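Local coordinates for protein aromatic amino acid exporter YddG (Starkeya novella, PDB 5I20) that exports amino acids of many kinds, among them L-threonine, L-methionine, L-lysine and L-glutamate, across the bacterial inner membrane through a basket-shaped transmembrane fold with a large central cavity, at residues H70-L75 with Y166-S170; P32-T36 with H79-F83. All blocks are in the same frame, centred on the assembly; numbering follows the deposited sequence.

Both contacts draw on the transmembrane helix 65-88, at two heights. Contact 1 uses residues 70-75, toward its cytoplasmic end, and contact 2 residues 79-83, toward its periplasmic end; the contact centres lie about 16 Å apart. Along the chain the segments alternate: 32-36, 70-75, 79-83, 166-170. Contact 2 stays within the first EamA-like repeat, joining helices 32-53 and 65-88, whereas contact 1 bridges to helix 150-169 of the second. In these two contacts the helix thus meets a neighbour of its own repeat toward the periplasm and one of the inverted repeat toward the cytoplasm, and a hydrogen bond from His79 ND1 to Leu75 O connects the two segments.

Contact 1: residues H70-L75 with Y166-S170; sequences HGIGGL and YSVAS
Residues 70-75 are helical, in the run His-Gly-Ile-Gly-Gly-Leu, and meet the C-terminal end of helix 150-169 with Gly74 CA only 5.1 Å from Tyr166 CA. Tyr166, still helical like the residues just after it, is a knob among His70, Gly71, Gly74 and Leu75. Its chi1 is t (168°) and chi2 is 79°. Gly71 CA lies 3.9 Å from Tyr166 CE1, and Gly74 CA lies 3.7 Å from Tyr166 CD1; a beta carbon on Gly74 would collide with the ring. Leu75 (chi1 m, chi2 t) sets CD2 over the ring face, 4.0 Å from the Tyr166 centroid, a CH-pi contact. Histidine offers both a flat ring and an N-H: the t rotamer of His70 gives an offset stack with Tyr166, centroids 4.7 Å apart and planes at 19°, while His70 NE2 donates to Tyr166 O at 3.1 Å. Ala169 is small enough to lie beside the imidazole, its CB 4.1 Å from His70 CD2. Ser170, chi1 m, has a hydroxyl short enough to fold back, OG donating to Tyr166 O at 2.6 Å, so this carbonyl accepts two side-chain hydrogen bonds. Such glycine-lined knob-into-hole packing joins transmembrane helices closely, here across the inverted repeats of the DMT transporter fold.

Contact 2: residues P32-T36 with H79-F83; sequences PFLLT and HFFYF. With OLC ((2R)-2,3-dihydroxypropyl (9Z)-octadec-9-enoate), chain G.
Two transmembrane helices of the first EamA-like repeat pack nearly antiparallel here: the axes of 32-36 and 79-83 cross at 151° and approach to 11.2 Å, a spacing filled by bulky aromatic rings. Pro32 pairs with Phe83 (CA to CA 6.9 Å) and Thr36 with His79 (8.5 Å). Among the aromatic contacts, Phe83 (chi1 m, chi2 -22°) turns its edge to the face of Phe33 (chi1 -86°) in a T-shaped pair, centroids 5.0 Å apart and planes at 84°. Phe33 CZ also reaches Phe80 CD1 at 3.5 Å. The CH-pi contact uses proline, well suited to a helix's first turn: Pro32 CB stands 3.5 Å from the Phe83 centroid, almost on the ring normal. Thr36 (chi1 m) satisfies its hydroxyl within its own helix, OG1 donating to Pro32 O at 2.7 Å, and so can sit buried with OG1 3.2 Å from Phe83 CZ at the ring edge. His79 ND1 likewise bonds Leu75 O, one turn earlier. The acyl chain of a bound monoolein bends past Tyr82 and His79, its C4 in plain contact 3.3 Å from His79 NE2.

Contact 1: residues H70-L75 with Y166-S170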
ATOM      1  N   HIS A  70      -4.136 -14.229  -8.870  1.00 55.15           N
ATOM      2  CA  HIS A  70      -3.107 -13.365  -8.301  1.00 50.60           C
ATOM      3  C   HIS A  70      -3.607 -11.937  -8.073  1.00 47.99           C
ATOM      4  O   HIS A  70      -3.477 -11.392  -6.978  1.00 42.74           O
ATOM      5  CB  HIS A  70      -1.881 -13.364  -9.220  1.00 47.52           C
ATOM      6  CG  HIS A  70      -0.921 -12.244  -8.963  1.00 47.60           C
ATOM      7  ND1 HIS A  70      -0.775 -11.180  -9.826  1.00 45.31           N
ATOM      8  CD2 HIS A  70      -0.050 -12.031  -7.950  1.00 47.61           C
ATOM      9  CE1 HIS A  70       0.141 -10.355  -9.352  1.00 48.61           C
ATOM     10  NE2 HIS A  70       0.596 -10.847  -8.214  1.00 49.37           N
ATOM     11  N   GLY A  71      -4.190 -11.339  -9.108  1.00 51.01           N
ATOM     12  CA  GLY A  71      -4.620  -9.955  -9.044  1.00 50.65           C
ATOM     13  C   GLY A  71      -5.858  -9.706  -8.205  1.00 55.33           C
ATOM     14  O   GLY A  71      -5.886  -8.786  -7.382  1.00 55.91           O
ATOM     15  N   ILE A  72      -6.891 -10.515  -8.418  1.00 54.64           N
ATOM     16  CA  ILE A  72      -8.131 -10.373  -7.664  1.00 53.22           C
ATOM     17  C   ILE A  72      -7.931 -10.847  -6.231  1.00 51.16           C
ATOM     18  O   ILE A  72      -8.386 -10.204  -5.284  1.00 51.30           O
ATOM     19  CB  ILE A  72      -9.286 -11.157  -8.316  1.00 55.57           C
ATOM     20  CG1 ILE A  72      -9.511 -10.668  -9.748  1.00 56.37           C
ATOM     21  CG2 ILE A  72     -10.561 -11.020  -7.498  1.00 51.23           C
ATOM     22  CD1 ILE A  72     -10.510 -11.494 -10.527  1.00 59.40           C
ATOM     23  N   GLY A  73      -7.243 -11.974  -6.075  1.00 50.24           N
ATOM     24  CA  GLY A  73      -6.929 -12.488  -4.756  1.00 48.57           C
ATOM     25  C   GLY A  73      -6.025 -11.533  -4.002  1.00 48.59           C
ATOM     26  O   GLY A  73      -6.103 -11.418  -2.781  1.00 48.97           O
ATOM     27  N   GLY A  74      -5.166 -10.836  -4.735  1.00 47.59           N
ATOM     28  CA  GLY A  74      -4.252  -9.890  -4.130  1.00 42.48           C
ATOM     29  C   GLY A  74      -4.959  -8.641  -3.658  1.00 45.43           C
ATOM     30  O   GLY A  74      -5.048  -8.381  -2.455  1.00 48.42           O
ATOM     31  N   LEU A  75      -5.479  -7.872  -4.609  1.00 46.58           N
ATOM     32  CA  LEU A  75      -6.090  -6.583  -4.301  1.00 47.48           C
ATOM     33  C   LEU A  75      -7.306  -6.701  -3.388  1.00 49.62           C
ATOM     34  O   LEU A  75      -7.405  -5.976  -2.399  1.00 53.97           O
ATOM     35  CB  LEU A  75      -6.481  -5.860  -5.589  1.00 50.95           C
ATOM     36  CG  LEU A  75      -5.323  -5.491  -6.518  1.00 54.04           C
ATOM     37  CD1 LEU A  75      -5.774  -4.451  -7.529  1.00 52.59           C
ATOM     38  CD2 LEU A  75      -4.119  -4.992  -5.729  1.00 53.18           C
ATOM     39  N   TYR A 166       1.340 -10.670  -2.910  1.00 46.30           N
ATOM     40  CA  TYR A 166       0.885 -10.074  -4.161  1.00 46.95           C
ATOM     41  C   TYR A 166       1.975  -9.229  -4.822  1.00 48.40           C
ATOM     42  O   TYR A 166       2.192  -9.316  -6.030  1.00 51.16           O
ATOM     43  CB  TYR A 166      -0.356  -9.208  -3.930  1.00 40.25           C
ATOM     44  CG  TYR A 166      -0.693  -8.334  -5.114  1.00 39.02           C
ATOM     45  CD1 TYR A 166      -1.356  -8.854  -6.220  1.00 48.05           C
ATOM     46  CD2 TYR A 166      -0.337  -6.992  -5.135  1.00 38.62           C
ATOM     47  CE1 TYR A 166      -1.658  -8.061  -7.312  1.00 46.90           C
ATOM     48  CE2 TYR A 166      -0.635  -6.192  -6.219  1.00 46.76           C
ATOM     49  CZ  TYR A 166      -1.294  -6.731  -7.305  1.00 47.49           C
ATOM     50  OH  TYR A 166      -1.591  -5.932  -8.383  1.00 41.17           O
ATOM     51  N   SER A 167       2.652  -8.412  -4.022  1.00 46.09           N
ATOM     52  CA  SER A 167       3.691  -7.522  -4.530  1.00 44.40           C
ATOM     53  C   SER A 167       4.901  -8.289  -5.052  1.00 45.07           C
ATOM     54  O   SER A 167       5.355  -8.064  -6.175  1.00 43.55           O
ATOM     55  CB  SER A 167       4.136  -6.546  -3.441  1.00 39.21           C
ATOM     56  OG  SER A 167       3.065  -5.722  -3.022  1.00 36.73           O
ATOM     57  N   VAL A 168       5.426  -9.188  -4.228  1.00 43.57           N
ATOM     58  CA  VAL A 168       6.595  -9.974  -4.601  1.00 41.58           C
ATOM     59  C   VAL A 168       6.281 -10.922  -5.758  1.00 43.65           C
ATOM     60  O   VAL A 168       7.087 -11.078  -6.676  1.00 48.58           O
ATOM     61  CB  VAL A 168       7.132 -10.774  -3.393  1.00 39.00           C
ATOM     62  CG1 VAL A 168       8.223 -11.742  -3.820  1.00 40.05           C
ATOM     63  CG2 VAL A 168       7.646  -9.822  -2.322  1.00 40.39           C
ATOM     64  N   ALA A 169       5.102 -11.540  -5.723  1.00 40.86           N
ATOM     65  CA  ALA A 169       4.715 -12.493  -6.764  1.00 47.08           C
ATOM     66  C   ALA A 169       4.406 -11.803  -8.091  1.00 52.04           C
ATOM     67  O   ALA A 169       4.291 -12.463  -9.126  1.00 54.16           O
ATOM     68  CB  ALA A 169       3.519 -13.317  -6.315  1.00 42.18           C
ATOM     69  N   SER A 170       4.271 -10.481  -8.062  1.00 48.71           N
ATOM     70  CA  SER A 170       4.031  -9.721  -9.285  1.00 50.26           C
ATOM     71  C   SER A 170       5.205  -9.842 -10.254  1.00 53.12           C
ATOM     72  O   SER A 170       5.011  -9.788 -11.471  1.00 56.09           O
ATOM     73  CB  SER A 170       3.761  -8.249  -8.966  1.00 45.22           C
ATOM     74  OG  SER A 170       2.534  -8.100  -8.274  1.00 45.11           O
TER

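Contact 2: residues P32-T36 with H79-F83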
ATOM      1  N   PRO A  32     -16.188   1.443   4.157  1.00 74.26           N
ATOM      2  CA  PRO A  32     -15.001   1.059   3.377  1.00 72.59           C
ATOM      3  C   PRO A  32     -15.268   0.323   2.060  1.00 67.87           C
ATOM      4  O   PRO A  32     -14.604   0.622   1.067  1.00 65.46           O
ATOM      5  CB  PRO A  32     -14.238   0.141   4.343  1.00 73.45           C
ATOM      6  CG  PRO A  32     -15.273  -0.371   5.279  1.00 74.03           C
ATOM      7  CD  PRO A  32     -16.211   0.779   5.472  1.00 72.32           C
ATOM      8  N   PHE A  33     -16.198  -0.625   2.052  1.00 64.80           N
ATOM      9  CA  PHE A  33     -16.426  -1.437   0.858  1.00 66.78           C
ATOM     10  C   PHE A  33     -17.048  -0.640  -0.282  1.00 69.55           C
ATOM     11  O   PHE A  33     -16.666  -0.804  -1.442  1.00 68.86           O
ATOM     12  CB  PHE A  33     -17.301  -2.646   1.188  1.00 70.83           C
ATOM     13  CG  PHE A  33     -16.529  -3.824   1.697  1.00 75.73           C
ATOM     14  CD1 PHE A  33     -15.602  -4.460   0.884  1.00 76.40           C
ATOM     15  CD2 PHE A  33     -16.729  -4.301   2.982  1.00 77.91           C
ATOM     16  CE1 PHE A  33     -14.886  -5.547   1.345  1.00 77.18           C
ATOM     17  CE2 PHE A  33     -16.015  -5.391   3.448  1.00 78.24           C
ATOM     18  CZ  PHE A  33     -15.093  -6.013   2.629  1.00 77.52           C
ATOM     19  N   LEU A  34     -18.011   0.215   0.048  1.00 68.61           N
ATOM     20  CA  LEU A  34     -18.608   1.092  -0.949  1.00 64.86           C
ATOM     21  C   LEU A  34     -17.565   2.066  -1.479  1.00 60.13           C
ATOM     22  O   LEU A  34     -17.517   2.348  -2.674  1.00 63.19           O
ATOM     23  CB  LEU A  34     -19.793   1.861  -0.366  1.00 62.67           C
ATOM     24  CG  LEU A  34     -20.527   2.764  -1.361  1.00 62.85           C
ATOM     25  CD1 LEU A  34     -21.163   1.931  -2.467  1.00 61.56           C
ATOM     26  CD2 LEU A  34     -21.567   3.618  -0.659  1.00 67.44           C
ATOM     27  N   LEU A  35     -16.726   2.571  -0.580  1.00 58.43           N
ATOM     28  CA  LEU A  35     -15.676   3.514  -0.950  1.00 60.80           C
ATOM     29  C   LEU A  35     -14.655   2.830  -1.852  1.00 62.11           C
ATOM     30  O   LEU A  35     -14.104   3.443  -2.766  1.00 66.50           O
ATOM     31  CB  LEU A  35     -14.999   4.083   0.300  1.00 60.55           C
ATOM     32  CG  LEU A  35     -14.024   5.249   0.109  1.00 64.59           C
ATOM     33  CD1 LEU A  35     -14.739   6.471  -0.451  1.00 64.39           C
ATOM     34  CD2 LEU A  35     -13.322   5.588   1.418  1.00 64.95           C
ATOM     35  N   THR A  36     -14.417   1.551  -1.587  1.00 60.56           N
ATOM     36  CA  THR A  36     -13.515   0.746  -2.399  1.00 56.35           C
ATOM     37  C   THR A  36     -14.104   0.522  -3.789  1.00 56.50           C
ATOM     38  O   THR A  36     -13.420   0.694  -4.800  1.00 53.51           O
ATOM     39  CB  THR A  36     -13.227  -0.612  -1.726  1.00 62.39           C
ATOM     40  OG1 THR A  36     -12.584  -0.391  -0.464  1.00 66.68           O
ATOM     41  CG2 THR A  36     -12.332  -1.473  -2.602  1.00 58.60           C
ATOM     42  N   HIS A  79      -7.596  -6.004   1.106  1.00 42.44           N
ATOM     43  CA  HIS A  79      -8.654  -5.044   1.422  1.00 47.59           C
ATOM     44  C   HIS A  79      -9.678  -5.610   2.406  1.00 44.16           C
ATOM     45  O   HIS A  79     -10.036  -4.960   3.386  1.00 47.35           O
ATOM     46  CB  HIS A  79      -9.373  -4.603   0.148  1.00 55.46           C
ATOM     47  CG  HIS A  79      -8.884  -3.303  -0.405  1.00 60.42           C
ATOM     48  ND1 HIS A  79      -7.858  -3.222  -1.321  1.00 65.12           N
ATOM     49  CD2 HIS A  79      -9.285  -2.031  -0.173  1.00 65.40           C
ATOM     50  CE1 HIS A  79      -7.645  -1.955  -1.628  1.00 67.29           C
ATOM     51  NE2 HIS A  79      -8.499  -1.212  -0.947  1.00 69.09           N
ATOM     52  N   PHE A  80     -10.151  -6.820   2.127  1.00 44.92           N
ATOM     53  CA  PHE A  80     -11.176  -7.467   2.943  1.00 50.28           C
ATOM     54  C   PHE A  80     -10.703  -7.717   4.371  1.00 51.58           C
ATOM     55  O   PHE A  80     -11.451  -7.511   5.325  1.00 45.82           O
ATOM     56  CB  PHE A  80     -11.603  -8.788   2.297  1.00 50.28           C
ATOM     57  CG  PHE A  80     -12.590  -9.579   3.114  1.00 57.56           C
ATOM     58  CD1 PHE A  80     -13.943  -9.297   3.047  1.00 58.59           C
ATOM     59  CD2 PHE A  80     -12.165 -10.612   3.936  1.00 59.85           C
ATOM     60  CE1 PHE A  80     -14.856 -10.024   3.791  1.00 60.97           C
ATOM     61  CE2 PHE A  80     -13.071 -11.342   4.682  1.00 60.35           C
ATOM     62  CZ  PHE A  80     -14.419 -11.049   4.609  1.00 60.42           C
ATOM     63  N   PHE A  81      -9.460  -8.167   4.512  1.00 53.55           N
ATOM     64  CA  PHE A  81      -8.924  -8.511   5.824  1.00 50.71           C
ATOM     65  C   PHE A  81      -8.543  -7.271   6.624  1.00 47.72           C
ATOM     66  O   PHE A  81      -8.585  -7.282   7.853  1.00 49.93           O
ATOM     67  CB  PHE A  81      -7.719  -9.444   5.684  1.00 46.01           C
ATOM     68  CG  PHE A  81      -8.096 -10.880   5.456  1.00 47.60           C
ATOM     69  CD1 PHE A  81      -8.464 -11.689   6.518  1.00 46.04           C
ATOM     70  CD2 PHE A  81      -8.093 -11.418   4.180  1.00 45.18           C
ATOM     71  CE1 PHE A  81      -8.815 -13.009   6.311  1.00 47.95           C
ATOM     72  CE2 PHE A  81      -8.443 -12.737   3.968  1.00 44.93           C
ATOM     73  CZ  PHE A  81      -8.804 -13.532   5.033  1.00 46.08           C
ATOM     74  N   TYR A  82      -8.181  -6.199   5.934  1.00 47.01           N
ATOM     75  CA  TYR A  82      -7.853  -4.963   6.627  1.00 53.25           C
ATOM     76  C   TYR A  82      -9.122  -4.284   7.141  1.00 54.48           C
ATOM     77  O   TYR A  82      -9.126  -3.699   8.224  1.00 58.57           O
ATOM     78  CB  TYR A  82      -7.070  -4.016   5.722  1.00 51.81           C
ATOM     79  CG  TYR A  82      -6.537  -2.818   6.465  1.00 56.80           C
ATOM     80  CD1 TYR A  82      -5.631  -2.974   7.506  1.00 59.12           C
ATOM     81  CD2 TYR A  82      -6.945  -1.533   6.137  1.00 60.26           C
ATOM     82  CE1 TYR A  82      -5.142  -1.883   8.198  1.00 65.54           C
ATOM     83  CE2 TYR A  82      -6.462  -0.435   6.822  1.00 64.45           C
ATOM     84  CZ  TYR A  82      -5.562  -0.616   7.851  1.00 65.71           C
ATOM     85  OH  TYR A  82      -5.080   0.474   8.536  1.00 70.16           O
ATOM     86  N   PHE A  83     -10.198  -4.372   6.365  1.00 53.62           N
ATOM     87  CA  PHE A  83     -11.487  -3.836   6.795  1.00 55.83           C
ATOM     88  C   PHE A  83     -12.010  -4.628   7.989  1.00 53.21           C
ATOM     89  O   PHE A  83     -12.636  -4.071   8.891  1.00 54.69           O
ATOM     90  CB  PHE A  83     -12.504  -3.865   5.651  1.00 54.83           C
ATOM     91  CG  PHE A  83     -12.142  -2.975   4.497  1.00 58.38           C
ATOM     92  CD1 PHE A  83     -11.267  -1.911   4.671  1.00 61.17           C
ATOM     93  CD2 PHE A  83     -12.673  -3.199   3.238  1.00 59.67           C
ATOM     94  CE1 PHE A  83     -10.927  -1.090   3.610  1.00 61.09           C
ATOM     95  CE2 PHE A  83     -12.338  -2.382   2.174  1.00 62.93           C
ATOM     96  CZ  PHE A  83     -11.464  -1.325   2.360  1.00 63.13           C
TER
HETATM   97  C10 OLC G 301      -0.524  -0.725   0.616  1.00 36.01           C
HETATM   98  C9  OLC G 301      -1.028   0.148  -0.480  1.00 40.57           C
HETATM   99  C11 OLC G 301      -1.466  -1.662   1.288  1.00 36.53           C
HETATM  100  C8  OLC G 301      -2.463   0.096  -0.876  1.00 38.74           C
HETATM  101  C16 OLC G 301      -2.313   0.498   5.780  1.00 60.24           C
HETATM  102  C12 OLC G 301      -1.038  -1.880   2.700  1.00 44.11           C
HETATM  103  C7  OLC G 301      -3.207   1.249  -0.294  1.00 49.90           C
HETATM  104  C15 OLC G 301      -3.015  -0.724   5.288  1.00 57.38           C
HETATM  105  C13 OLC G 301      -2.229  -2.225   3.530  1.00 50.32           C
HETATM  106  C6  OLC G 301      -4.631   1.202  -0.739  1.00 57.95           C
HETATM  107  C14 OLC G 301      -2.015  -1.774   4.934  1.00 54.38           C
HETATM  108  C5  OLC G 301      -5.527   1.132   0.451  1.00 64.58           C
HETATM  109  C4  OLC G 301      -6.923   1.489   0.060  1.00 66.13           C
HETATM  110  C3  OLC G 301      -7.771   1.615   1.281  1.00 66.59           C
HETATM  111  C2  OLC G 301      -9.103   2.170   0.907  1.00 70.57           C